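Long-range contacts in beta-hexosaminidase (Neisseria gonorrhoeae, PDB 6JTJ), which probably cleaves terminal beta-1,4-linked N-acetylglucosamine from peptide-linked peptidoglycan fragments during cell-wall recycling: residues R120-N125 with A376-L381; A138-A143 with V189-L194; T164-L169 with G178-H183; G172-I177 with P213-V218. All coordinates share one frame; numbering follows the deposited sequence.

Contact 1: R120-N125 with A376-L381; sequences RLPAMN and AFVAGL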
loop_
_atom_site.group_PDB
_atom_site.type_symbol
_atom_site.label_atom_id
_atom_site.label_comp_id
_atom_site.label_asym_id
_atom_site.label_seq_id
_atom_site.Cartn_x
_atom_site.Cartn_y
_atom_site.Cartn_z
ATOM N N ARG C 120 -8.348 2.828 20.375
ATOM C CA ARG C 120 -7.492 3.032 19.213
ATOM C C ARG C 120 -6.201 2.263 19.414
ATOM O O ARG C 120 -5.535 2.411 20.421
ATOM C CB ARG C 120 -7.208 4.521 19.003
ATOM C CG ARG C 120 -6.606 4.844 17.643
ATOM C CD ARG C 120 -7.648 4.759 16.541
ATOM N NE ARG C 120 -7.096 5.171 15.252
ATOM C CZ ARG C 120 -6.397 4.401 14.419
ATOM N NH1 ARG C 120 -6.150 3.126 14.709
ATOM N NH2 ARG C 120 -5.939 4.917 13.278
ATOM N N LEU C 121 -5.852 1.423 18.452
ATOM C CA LEU C 121 -4.698 0.541 18.576
ATOM C C LEU C 121 -3.456 1.170 17.954
ATOM O O LEU C 121 -3.552 1.823 16.915
ATOM C CB LEU C 121 -4.983 -0.792 17.889
ATOM C CG LEU C 121 -6.176 -1.576 18.427
ATOM C CD1 LEU C 121 -6.604 -2.626 17.418
ATOM C CD2 LEU C 121 -5.861 -2.215 19.764
ATOM N N PRO C 122 -2.296 0.956 18.570
ATOM C CA PRO C 122 -1.086 1.493 18.014
ATOM C C PRO C 122 -0.630 0.658 16.850
ATOM O O PRO C 122 -0.990 -0.522 16.772
ATOM C CB PRO C 122 -0.082 1.328 19.155
ATOM C CG PRO C 122 -0.560 0.101 19.872
ATOM C CD PRO C 122 -2.049 0.254 19.847
ATOM N N ALA C 123 0.161 1.253 15.962
ATOM C CA ALA C 123 0.823 0.494 14.919
ATOM C C ALA C 123 1.813 -0.494 15.569
ATOM O O ALA C 123 2.393 -0.202 16.607
ATOM C CB ALA C 123 1.553 1.427 13.982
ATOM N N MET C 124 2.002 -1.654 14.959
ATOM C CA MET C 124 2.899 -2.656 15.531
ATOM C C MET C 124 4.347 -2.204 15.677
ATOM O O MET C 124 5.056 -2.682 16.560
ATOM C CB MET C 124 2.844 -3.961 14.742
ATOM C CG MET C 124 1.507 -4.674 14.797
ATOM S SD MET C 124 1.015 -5.133 16.475
ATOM C CE MET C 124 -0.001 -3.748 16.958
ATOM N N ASN C 125 4.807 -1.268 14.859
ATOM C CA ASN C 125 6.175 -0.823 15.018
ATOM C C ASN C 125 6.411 -0.080 16.346
ATOM O O ASN C 125 7.552 0.024 16.787
ATOM C CB ASN C 125 6.662 0.023 13.843
ATOM C CG ASN C 125 6.183 1.444 13.905
ATOM O OD1 ASN C 125 5.034 1.723 14.250
ATOM N ND2 ASN C 125 7.060 2.359 13.555
ATOM N N ALA C 376 -6.778 1.575 28.748
ATOM C CA ALA C 376 -6.153 2.891 28.872
ATOM C C ALA C 376 -4.660 2.856 28.525
ATOM O O ALA C 376 -4.128 3.795 27.913
ATOM C CB ALA C 376 -6.370 3.459 30.271
ATOM N N PHE C 377 -3.973 1.791 28.920
ATOM C CA PHE C 377 -2.562 1.641 28.550
ATOM C C PHE C 377 -2.382 1.584 27.017
ATOM O O PHE C 377 -1.487 2.219 26.447
ATOM C CB PHE C 377 -1.984 0.376 29.175
ATOM C CG PHE C 377 -0.591 0.026 28.672
ATOM C CD1 PHE C 377 0.521 0.701 29.130
ATOM C CD2 PHE C 377 -0.408 -0.973 27.724
ATOM C CE1 PHE C 377 1.794 0.374 28.673
ATOM C CE2 PHE C 377 0.864 -1.302 27.250
ATOM C CZ PHE C 377 1.970 -0.626 27.727
ATOM N N VAL C 378 -3.226 0.798 26.354
ATOM C CA VAL C 378 -3.122 0.608 24.902
ATOM C C VAL C 378 -3.489 1.926 24.205
ATOM O O VAL C 378 -2.796 2.361 23.304
ATOM C CB VAL C 378 -4.003 -0.576 24.440
ATOM C CG1 VAL C 378 -4.106 -0.628 22.930
ATOM C CG2 VAL C 378 -3.430 -1.889 24.971
ATOM N N ALA C 379 -4.559 2.572 24.655
ATOM C CA ALA C 379 -4.920 3.901 24.161
ATOM C C ALA C 379 -3.737 4.856 24.220
ATOM O O ALA C 379 -3.561 5.689 23.336
ATOM C CB ALA C 379 -6.099 4.470 24.948
ATOM N N GLY C 380 -2.950 4.755 25.284
ATOM C CA GLY C 380 -1.813 5.640 25.494
ATOM C C GLY C 380 -0.700 5.394 24.507
ATOM O O GLY C 380 -0.002 6.332 24.111
ATOM N N LEU C 381 -0.507 4.138 24.121
ATOM C CA LEU C 381 0.479 3.823 23.099
ATOM C C LEU C 381 0.059 4.419 21.764
ATOM O O LEU C 381 0.895 4.851 20.999
ATOM C CB LEU C 381 0.650 2.319 22.951
ATOM C CG LEU C 381 1.228 1.551 24.141
ATOM C CD1 LEU C 381 1.323 0.081 23.786
ATOM C CD2 LEU C 381 2.592 2.089 24.548
#
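Pro122 fits against one side of the C-terminal helix, its ring reaching both Val378 and Leu381. The CD corner touches Val378 CG1 at 3.8 Å, the two side chains crossing at about a right angle, while the CG corner lies 4.0 Å from Leu381 CB. Val378 and Leu381 are three residues apart, so they stand on neighbouring turns of one helical face, and the proline ring spans them. A leucine methyl joins from the same loop: Leu121 CD2 lies 4.0 Å from Val378 CG1, here with the side chains side by side and pointing the same way. Val378 CG1 therefore serves two partners at once, a role it can fill because it stands anti to the backbone N (chi1 170°), with CG2 taking the place beside that N.

At the margin the loop backbone takes over. Arg120 O comes within 4.1 Å of Ala379 CA, a packing contact. No hydrogen bond joins the two segments, and the side chains meet through apolar contacts alone. Leu381 is steadied from within its own helix, where its CG lies over the rim of one face of the Phe377 ring.

Polar bonds tie the start of the loop down. Arg120 turns its guanidinium away, and NH1 bonds Gly109 O and Gln112 OE1; the same Gln112 oxygen also receives Leu121 N. Helix 136-155 completes the packing, with Val146 against Pro122, Leu150 against Leu121 and Val149 against Val378. The contact thus sets the closing helix 369-382 of the chain on the loop that leads into helix 124-134, with helix 136-155 as the third partner.

Contact 2: A138-A143 with V189-L194; sequences AAETAA and VARLAL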
loop_
_atom_site.group_PDB
_atom_site.type_symbol
_atom_site.label_atom_id
_atom_site.label_comp_id
_atom_site.label_asym_id
_atom_site.label_seq_id
_atom_site.Cartn_x
_atom_site.Cartn_y
_atom_site.Cartn_z
ATOM N N ALA C 138 9.708 -5.384 28.522
ATOM C CA ALA C 138 8.686 -4.340 28.515
ATOM C C ALA C 138 7.849 -4.414 27.223
ATOM O O ALA C 138 6.636 -4.197 27.238
ATOM C CB ALA C 138 9.344 -2.961 28.629
ATOM N N ALA C 139 8.525 -4.692 26.117
ATOM C CA ALA C 139 7.870 -4.754 24.820
ATOM C C ALA C 139 6.907 -5.938 24.743
ATOM O O ALA C 139 5.788 -5.788 24.252
ATOM C CB ALA C 139 8.919 -4.822 23.715
ATOM N N GLU C 140 7.336 -7.110 25.221
ATOM C CA GLU C 140 6.465 -8.290 25.228
ATOM C C GLU C 140 5.241 -8.047 26.073
ATOM O O GLU C 140 4.129 -8.420 25.692
ATOM C CB GLU C 140 7.210 -9.530 25.702
ATOM C CG GLU C 140 8.260 -10.029 24.719
ATOM C CD GLU C 140 8.870 -11.360 25.140
ATOM O OE1 GLU C 140 8.455 -11.899 26.195
ATOM O OE2 GLU C 140 9.754 -11.878 24.407
ATOM N N THR C 141 5.433 -7.419 27.226
ATOM C CA THR C 141 4.319 -7.113 28.101
ATOM C C THR C 141 3.333 -6.192 27.414
ATOM O O THR C 141 2.107 -6.368 27.497
ATOM C CB THR C 141 4.827 -6.437 29.392
ATOM O OG1 THR C 141 5.735 -7.326 30.058
ATOM C CG2 THR C 141 3.680 -6.091 30.335
ATOM N N ALA C 142 3.867 -5.184 26.744
ATOM C CA ALA C 142 3.018 -4.243 26.025
ATOM C C ALA C 142 2.274 -4.960 24.887
ATOM O O ALA C 142 1.076 -4.759 24.712
ATOM C CB ALA C 142 3.859 -3.105 25.475
ATOM N N ALA C 143 2.986 -5.804 24.144
ATOM C CA ALA C 143 2.375 -6.592 23.056
ATOM C C ALA C 143 1.223 -7.451 23.560
ATOM O O ALA C 143 0.156 -7.501 22.938
ATOM C CB ALA C 143 3.422 -7.443 22.355
ATOM N N VAL C 189 10.750 -9.678 15.848
ATOM C CA VAL C 189 9.425 -9.890 15.237
ATOM C C VAL C 189 8.775 -11.141 15.830
ATOM O O VAL C 189 7.635 -11.107 16.272
ATOM C CB VAL C 189 9.510 -9.984 13.706
ATOM C CG1 VAL C 189 8.169 -10.431 13.114
ATOM C CG2 VAL C 189 9.927 -8.644 13.119
ATOM N N ALA C 190 9.527 -12.224 15.870
ATOM C CA ALA C 190 9.010 -13.506 16.371
ATOM C C ALA C 190 8.552 -13.384 17.794
ATOM O O ALA C 190 7.433 -13.764 18.140
ATOM C CB ALA C 190 10.067 -14.602 16.251
ATOM N N ARG C 191 9.374 -12.781 18.636
ATOM C CA ARG C 191 9.022 -12.696 20.054
ATOM C C ARG C 191 7.858 -11.741 20.322
ATOM O O ARG C 191 6.976 -12.051 21.126
ATOM C CB ARG C 191 10.259 -12.347 20.894
ATOM C CG ARG C 191 11.364 -13.448 20.790
ATOM C CD ARG C 191 11.424 -14.281 22.058
ATOM N NE ARG C 191 10.175 -14.865 22.530
ATOM C CZ ARG C 191 9.748 -16.122 22.362
ATOM N NH1 ARG C 191 10.416 -17.001 21.632
ATOM N NH2 ARG C 191 8.605 -16.488 22.948
ATOM N N LEU C 192 7.814 -10.595 19.636
ATOM C CA LEU C 192 6.673 -9.697 19.820
ATOM C C LEU C 192 5.398 -10.340 19.311
ATOM O O LEU C 192 4.330 -10.210 19.912
ATOM C CB LEU C 192 6.927 -8.356 19.124
ATOM C CG LEU C 192 8.076 -7.571 19.775
ATOM C CD1 LEU C 192 8.557 -6.440 18.877
ATOM C CD2 LEU C 192 7.614 -7.030 21.124
ATOM N N ALA C 193 5.509 -11.051 18.196
ATOM C CA ALA C 193 4.345 -11.732 17.628
ATOM C C ALA C 193 3.806 -12.785 18.601
ATOM O O ALA C 193 2.605 -12.870 18.815
ATOM C CB ALA C 193 4.725 -12.373 16.290
ATOM N N LEU C 194 4.693 -13.598 19.159
ATOM C CA LEU C 194 4.288 -14.626 20.122
ATOM C C LEU C 194 3.607 -14.044 21.351
ATOM O O LEU C 194 2.590 -14.559 21.828
ATOM C CB LEU C 194 5.495 -15.461 20.550
ATOM C CG LEU C 194 6.073 -16.389 19.490
ATOM C CD1 LEU C 194 7.454 -16.888 19.915
ATOM C CD2 LEU C 194 5.144 -17.569 19.238
#
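Leu192 presses one methyl against the small-residue side of the facing helix. Its CG stands anti to the carbonyl carbon (chi1 -66°), and from there CD2 reaches Ala139 CB at 3.6 Å, with Ala143 CB, one turn on, more loosely placed at 4.4 Å. The same methyl also approaches Glu140 N. Ala143 CB meets the backbone too, lying 3.8 Å from Leu192 O. Alanines at these two positions let the helices, crossing at -39°, approach to 8.8 Å between the axes of the short segments.

The polar margin is built quite differently. Glu140 runs out extended beyond CG, and OE2 meets Arg191 NE in a long salt bridge of 3.6 Å. The carboxylate oxygen arrives at the edge of the guanidinium, in its plane, although the two groups are turned 50° against each other. Arg191 does not extend: bends at chi2 (-105°, well off a staggered value) and again at chi3 shape the outer chain, and OE2 lies equally near its CB and its NE. Leu194 CD1 lies over the rim of one guanidinium face.

Within the surrounding fold, helix 124-134 packs on Ala139 through Ile130 and Trp131, and helix 242-249 lies against Leu194. Helices 136-155 and 186-202 thus pack against each other, with helix 124-134 beside the first and helix 242-249 beside the second.

Contact 3: T164-L169 with G178-H183; sequences TPVLDL and GNRSFH. With NAG (2-acetamido-2-deoxy-beta-D-glucopyranose), chain I.
Ser181 makes the direct hydrogen bond of this contact, its OG donating to Asp168 O at 2.8 Å. The hydroxyl can reach because it stands anti to the backbone N (chi1 166°), and it comes from 32° out of the carbonyl plane. The same oxygen also accepts a hydrogen bond from a bridging water, so two bonds grip it. That water donates to Val166 O as well and accepts Phe182 N at 3.0 Å; one molecule thus joins three backbone groups of two chain segments that have no regular strand pairing.

Packing contacts accompany this network. Pro165, which follows a cis peptide bond, sets CB 4.0 Å from Phe182 CE2, at the edge of the ring and near its plane. The carbonyl oxygen Val166 O packs obliquely near the same ring, 3.5 Å from Phe182 CE2. Val166 CB lies 3.4 Å from Arg180 O, with CG1 the nearer of the two methyls.

Ionic and ligand contacts lie at the far ends of the side chains. Arg180 NH2 gives NAG O3 a weak hydrogen bond of 3.0 Å (128° at the hydrogen), in line with its predicted role in substrate binding, while its NE forms a salt bridge with Glu107. Asp168 is held by two bonds of its own, OD1 from His215 N and OD2 with His211 ND1, a second-shell grip on a predicted substrate-binding histidine.

Both segments belong to the long loop between strand 161-162 and helix 186-202; helix 124-134 and helix 186-202 cover Phe182, and helix 242-249 covers Pro165 and Leu167.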
loop_
_atom_site.group_PDB
_atom_site.type_symbol
_atom_site.label_atom_id
_atom_site.label_comp_id
_atom_site.label_asym_id
_atom_site.label_seq_id
_atom_site.Cartn_x
_atom_site.Cartn_y
_atom_site.Cartn_z
ATOM N N THR C 164 -4.247 -10.835 12.090
ATOM C CA THR C 164 -3.068 -10.258 12.682
ATOM C C THR C 164 -2.376 -11.399 13.428
ATOM O O THR C 164 -3.044 -12.342 13.890
ATOM C CB THR C 164 -3.464 -9.073 13.583
ATOM O OG1 THR C 164 -2.328 -8.252 13.876
ATOM C CG2 THR C 164 -4.121 -9.548 14.882
ATOM N N PRO C 165 -1.041 -11.344 13.559
ATOM C CA PRO C 165 -0.131 -10.265 13.239
ATOM C C PRO C 165 0.608 -10.334 11.913
ATOM O O PRO C 165 0.847 -11.417 11.363
ATOM C CB PRO C 165 0.905 -10.392 14.324
ATOM C CG PRO C 165 1.044 -11.873 14.500
ATOM C CD PRO C 165 -0.359 -12.400 14.337
ATOM N N VAL C 166 1.039 -9.155 11.473
ATOM C CA VAL C 166 2.046 -9.015 10.444
ATOM C C VAL C 166 3.397 -9.518 10.963
ATOM O O VAL C 166 3.867 -9.066 12.003
ATOM C CB VAL C 166 2.159 -7.541 10.014
ATOM C CG1 VAL C 166 3.347 -7.327 9.084
ATOM C CG2 VAL C 166 0.875 -7.115 9.323
ATOM N N LEU C 167 3.991 -10.451 10.233
ATOM C CA LEU C 167 5.278 -11.047 10.551
ATOM C C LEU C 167 6.351 -10.632 9.556
ATOM O O LEU C 167 7.502 -11.064 9.631
ATOM C CB LEU C 167 5.145 -12.565 10.529
ATOM C CG LEU C 167 4.142 -13.170 11.501
ATOM C CD1 LEU C 167 4.109 -14.694 11.379
ATOM C CD2 LEU C 167 4.468 -12.787 12.929
ATOM N N ASP C 168 5.972 -9.773 8.614
ATOM C CA ASP C 168 6.910 -9.213 7.661
ATOM C C ASP C 168 7.986 -8.417 8.397
ATOM O O ASP C 168 7.703 -7.773 9.413
ATOM C CB ASP C 168 6.172 -8.286 6.688
ATOM C CG ASP C 168 5.041 -9.002 5.947
ATOM O OD1 ASP C 168 5.265 -10.129 5.439
ATOM O OD2 ASP C 168 3.945 -8.399 5.836
ATOM N N LEU C 169 9.208 -8.471 7.883
ATOM C CA LEU C 169 10.325 -7.767 8.508
ATOM C C LEU C 169 10.460 -6.369 7.884
ATOM O O LEU C 169 10.275 -6.193 6.692
ATOM C CB LEU C 169 11.637 -8.510 8.280
ATOM C CG LEU C 169 11.697 -10.003 8.626
ATOM C CD1 LEU C 169 13.118 -10.533 8.416
ATOM C CD2 LEU C 169 11.251 -10.243 10.055
ATOM N N GLY C 178 5.251 -0.861 5.832
ATOM C CA GLY C 178 5.628 0.308 6.604
ATOM C C GLY C 178 5.685 0.097 8.096
ATOM O O GLY C 178 6.347 -0.823 8.561
ATOM N N ASN C 179 4.921 0.889 8.835
ATOM C CA ASN C 179 4.881 0.731 10.252
ATOM C C ASN C 179 3.998 -0.460 10.744
ATOM O O ASN C 179 3.840 -0.670 11.928
ATOM C CB ASN C 179 4.540 2.070 10.900
ATOM C CG ASN C 179 3.064 2.434 10.758
ATOM O OD1 ASN C 179 2.261 1.646 10.276
ATOM N ND2 ASN C 179 2.704 3.625 11.215
ATOM N N ARG C 180 3.438 -1.238 9.833
ATOM C CA ARG C 180 2.678 -2.420 10.210
ATOM C C ARG C 180 3.581 -3.565 10.669
ATOM O O ARG C 180 3.088 -4.523 11.271
ATOM C CB ARG C 180 1.829 -2.894 9.066
ATOM C CG ARG C 180 0.746 -1.886 8.657
ATOM C CD ARG C 180 0.264 -2.174 7.260
ATOM N NE ARG C 180 -0.452 -3.438 7.217
ATOM C CZ ARG C 180 -0.742 -4.096 6.104
ATOM N NH1 ARG C 180 -0.334 -3.621 4.939
ATOM N NH2 ARG C 180 -1.431 -5.233 6.159
ATOM N N SER C 181 4.875 -3.469 10.362
ATOM C CA SER C 181 5.846 -4.454 10.804
ATOM C C SER C 181 6.366 -4.086 12.202
ATOM O O SER C 181 6.577 -2.907 12.503
ATOM C CB SER C 181 7.001 -4.521 9.816
ATOM O OG SER C 181 8.102 -5.204 10.346
ATOM N N PHE C 182 6.551 -5.109 13.048
ATOM C CA PHE C 182 7.063 -4.904 14.397
ATOM C C PHE C 182 8.459 -4.290 14.389
ATOM O O PHE C 182 8.731 -3.395 15.168
ATOM C CB PHE C 182 7.189 -6.225 15.158
ATOM C CG PHE C 182 5.891 -6.803 15.641
ATOM C CD1 PHE C 182 5.212 -6.256 16.715
ATOM C CD2 PHE C 182 5.352 -7.927 15.027
ATOM C CE1 PHE C 182 4.029 -6.809 17.170
ATOM C CE2 PHE C 182 4.182 -8.481 15.486
ATOM C CZ PHE C 182 3.509 -7.921 16.551
ATOM N N HIS C 183 9.326 -4.781 13.511
ATOM C CA HIS C 183 10.759 -4.563 13.651
ATOM C C HIS C 183 11.522 -5.116 12.438
ATOM O O HIS C 183 10.992 -5.928 11.674
ATOM C CB HIS C 183 11.226 -5.282 14.940
ATOM C CG HIS C 183 12.468 -4.717 15.547
ATOM N ND1 HIS C 183 13.727 -5.113 15.171
ATOM C CD2 HIS C 183 12.638 -3.818 16.547
ATOM C CE1 HIS C 183 14.623 -4.465 15.890
ATOM N NE2 HIS C 183 13.987 -3.667 16.727
HETATM C C1 NAG I . -4.645 -7.842 1.662
HETATM C C2 NAG I . -3.754 -7.234 2.754
HETATM C C3 NAG I . -3.822 -8.066 4.013
HETATM C C4 NAG I . -5.272 -8.316 4.423
HETATM C C5 NAG I . -6.041 -9.018 3.321
HETATM C C6 NAG I . -7.533 -9.099 3.656
HETATM C C7 NAG I . -1.520 -6.131 2.517
HETATM C C8 NAG I . -2.108 -4.938 3.145
HETATM N N2 NAG I . -2.368 -7.154 2.362
HETATM O O1 NAG I . -4.987 -6.863 0.700
HETATM O O3 NAG I . -3.101 -7.406 5.029
HETATM O O4 NAG I . -5.353 -9.057 5.614
HETATM O O5 NAG I . -5.916 -8.269 2.130
HETATM O O6 NAG I . -8.152 -7.827 3.758
HETATM O O7 NAG I . -0.336 -6.128 2.138
HETATM O O HOH W 1 6.352 -7.816 11.808
#

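Contact 4: G172-I177 with P213-V218; sequences GNCAVI and PGHGFV
Residues 213-218 contain the Pro-Gly-His-Gly end of the Lys-His-Phe-Pro-Gly-His-Gly signature that marks the NagZ branch of glycoside hydrolase family 3, and His215 and Phe217 of this loop meet Ile177, Cys174 and Asn173. Asn173 ND2 donates to Phe217 O at 2.8 Å (141° at the hydrogen), from 17° out of the carbonyl plane, and the same nitrogen lies 3.7 Å above one face of the Phe217 ring, toward its rim. A water bridges the backbones, accepting Cys174 N and donating to Gly216 O at 2.6 Å.

At the other end the contact is built on His215. Ile177 CD1 lies over the rim of one face of its ring, 4.0 Å above the plane, while Cys174 SG approaches obliquely, 3.6 Å from His215 ND1. That nitrogen is buried with no hydrogen-bonding partner in the model. Cys174 CB is also pressed to 3.1 Å from Val218 O, a tight contact.

Val176 of one subunit packs on its counterpart in the other. Such loops at the carboxyl ends of barrel strands, here following strand 208-212 and leading toward the predicted proton donor/acceptor His223, help to form the substrate pocket of a TIM-barrel glycosidase.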
loop_
_atom_site.group_PDB
_atom_site.type_symbol
_atom_site.label_atom_id
_atom_site.label_comp_id
_atom_site.label_asym_id
_atom_site.label_seq_id
_atom_site.Cartn_x
_atom_site.Cartn_y
_atom_site.Cartn_z
ATOM N N GLY C 172 12.971 -1.761 5.407
ATOM C CA GLY C 172 13.057 -0.369 4.957
ATOM C C GLY C 172 12.799 -0.222 3.456
ATOM O O GLY C 172 13.133 0.805 2.865
ATOM N N ASN C 173 12.135 -1.212 2.862
ATOM C CA ASN C 173 11.809 -1.194 1.437
ATOM C C ASN C 173 10.329 -1.033 1.064
ATOM O O ASN C 173 10.033 -0.537 -0.019
ATOM C CB ASN C 173 12.279 -2.498 0.801
ATOM C CG ASN C 173 13.795 -2.630 0.762
ATOM O OD1 ASN C 173 14.536 -1.632 0.843
ATOM N ND2 ASN C 173 14.268 -3.873 0.701
ATOM N N CYS C 174 9.415 -1.491 1.922
ATOM C CA CYS C 174 8.013 -1.704 1.540
ATOM C C CYS C 174 7.063 -0.758 2.267
ATOM O O CYS C 174 6.739 -0.965 3.448
ATOM C CB CYS C 174 7.592 -3.139 1.846
ATOM S SG CYS C 174 6.056 -3.556 0.996
ATOM N N ALA C 175 6.617 0.268 1.566
ATOM C CA ALA C 175 5.792 1.319 2.176
ATOM C C ALA C 175 4.433 0.800 2.602
ATOM O O ALA C 175 3.917 1.185 3.629
ATOM C CB ALA C 175 5.595 2.473 1.196
ATOM N N VAL C 176 3.842 -0.080 1.811
ATOM C CA VAL C 176 2.532 -0.584 2.135
ATOM C C VAL C 176 2.529 -1.364 3.462
ATOM O O VAL C 176 1.485 -1.464 4.118
ATOM C CB VAL C 176 1.895 -1.374 0.963
ATOM C CG1 VAL C 176 2.565 -2.721 0.700
ATOM C CG2 VAL C 176 0.417 -1.576 1.226
ATOM N N ILE C 177 3.657 -1.994 3.800
ATOM C CA ILE C 177 3.795 -2.642 5.094
ATOM C C ILE C 177 4.141 -1.534 6.071
ATOM O O ILE C 177 3.381 -1.277 6.984
ATOM C CB ILE C 177 4.861 -3.760 5.110
ATOM C CG1 ILE C 177 4.528 -4.871 4.101
ATOM C CG2 ILE C 177 5.013 -4.351 6.509
ATOM C CD1 ILE C 177 3.168 -5.501 4.252
ATOM N N PRO C 213 5.560 -15.835 2.268
ATOM C CA PRO C 213 6.666 -16.097 3.168
ATOM C C PRO C 213 7.463 -14.858 3.596
ATOM O O PRO C 213 8.561 -15.011 4.174
ATOM C CB PRO C 213 7.552 -16.998 2.320
ATOM C CG PRO C 213 7.404 -16.412 0.953
ATOM C CD PRO C 213 5.996 -15.920 0.865
ATOM N N GLY C 214 6.915 -13.660 3.376
ATOM C CA GLY C 214 7.561 -12.420 3.835
ATOM C C GLY C 214 7.480 -11.323 2.801
ATOM O O GLY C 214 8.045 -11.435 1.725
ATOM N N HIS C 215 6.758 -10.263 3.140
ATOM C CA HIS C 215 6.472 -9.151 2.233
ATOM C C HIS C 215 7.427 -7.965 2.459
ATOM O O HIS C 215 7.336 -6.938 1.771
ATOM C CB HIS C 215 5.031 -8.693 2.492
ATOM C CG HIS C 215 4.368 -8.008 1.337
ATOM N ND1 HIS C 215 4.914 -6.913 0.697
ATOM C CD2 HIS C 215 3.166 -8.225 0.743
ATOM C CE1 HIS C 215 4.097 -6.505 -0.260
ATOM N NE2 HIS C 215 3.029 -7.285 -0.257
ATOM N N GLY C 216 8.304 -8.076 3.438
ATOM C CA GLY C 216 9.079 -6.930 3.868
ATOM C C GLY C 216 10.158 -6.401 2.932
ATOM O O GLY C 216 10.584 -5.262 3.076
ATOM N N PHE C 217 10.658 -7.243 2.043
ATOM C CA PHE C 217 11.854 -6.908 1.274
ATOM C C PHE C 217 11.529 -6.226 -0.059
ATOM O O PHE C 217 12.305 -5.411 -0.533
ATOM C CB PHE C 217 12.727 -8.144 1.028
ATOM C CG PHE C 217 14.074 -7.822 0.421
ATOM C CD1 PHE C 217 15.134 -7.424 1.224
ATOM C CD2 PHE C 217 14.276 -7.898 -0.949
ATOM C CE1 PHE C 217 16.395 -7.142 0.678
ATOM C CE2 PHE C 217 15.518 -7.619 -1.503
ATOM C CZ PHE C 217 16.585 -7.237 -0.682
ATOM N N VAL C 218 10.387 -6.556 -0.653
ATOM C CA VAL C 218 9.983 -5.920 -1.900
ATOM C C VAL C 218 9.578 -4.470 -1.670
ATOM O O VAL C 218 9.396 -4.036 -0.538
ATOM C CB VAL C 218 8.791 -6.601 -2.564
ATOM C CG1 VAL C 218 9.137 -8.023 -2.904
ATOM C CG2 VAL C 218 7.544 -6.533 -1.672
HETATM O O HOH W 2 10.135 -3.018 4.283
#

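The four contacts lead from the helical layer to the sugar site. Contacts 1 and 2 meet where Phe377 CZ packs on Ala142 CB at 3.8 Å, their centres about 13 Å apart. Both adjoin contact 3: Met124 SD lies 3.5 Å from Phe182 CE1, and Leu192 CB lies 3.6 Å from Phe182 CD1, so this one ring links the helical layer to the loops. Contacts 3 and 4 have centres about 9 Å apart and also meet where Asp168 OD2 lies 3.4 Å from Ile177 CD1. Ile177 approaches the bound N-acetylglucosamine to about 4 Å between side chain and ligand, whereas Leu121 of contact 1 stays about 13 Å from it.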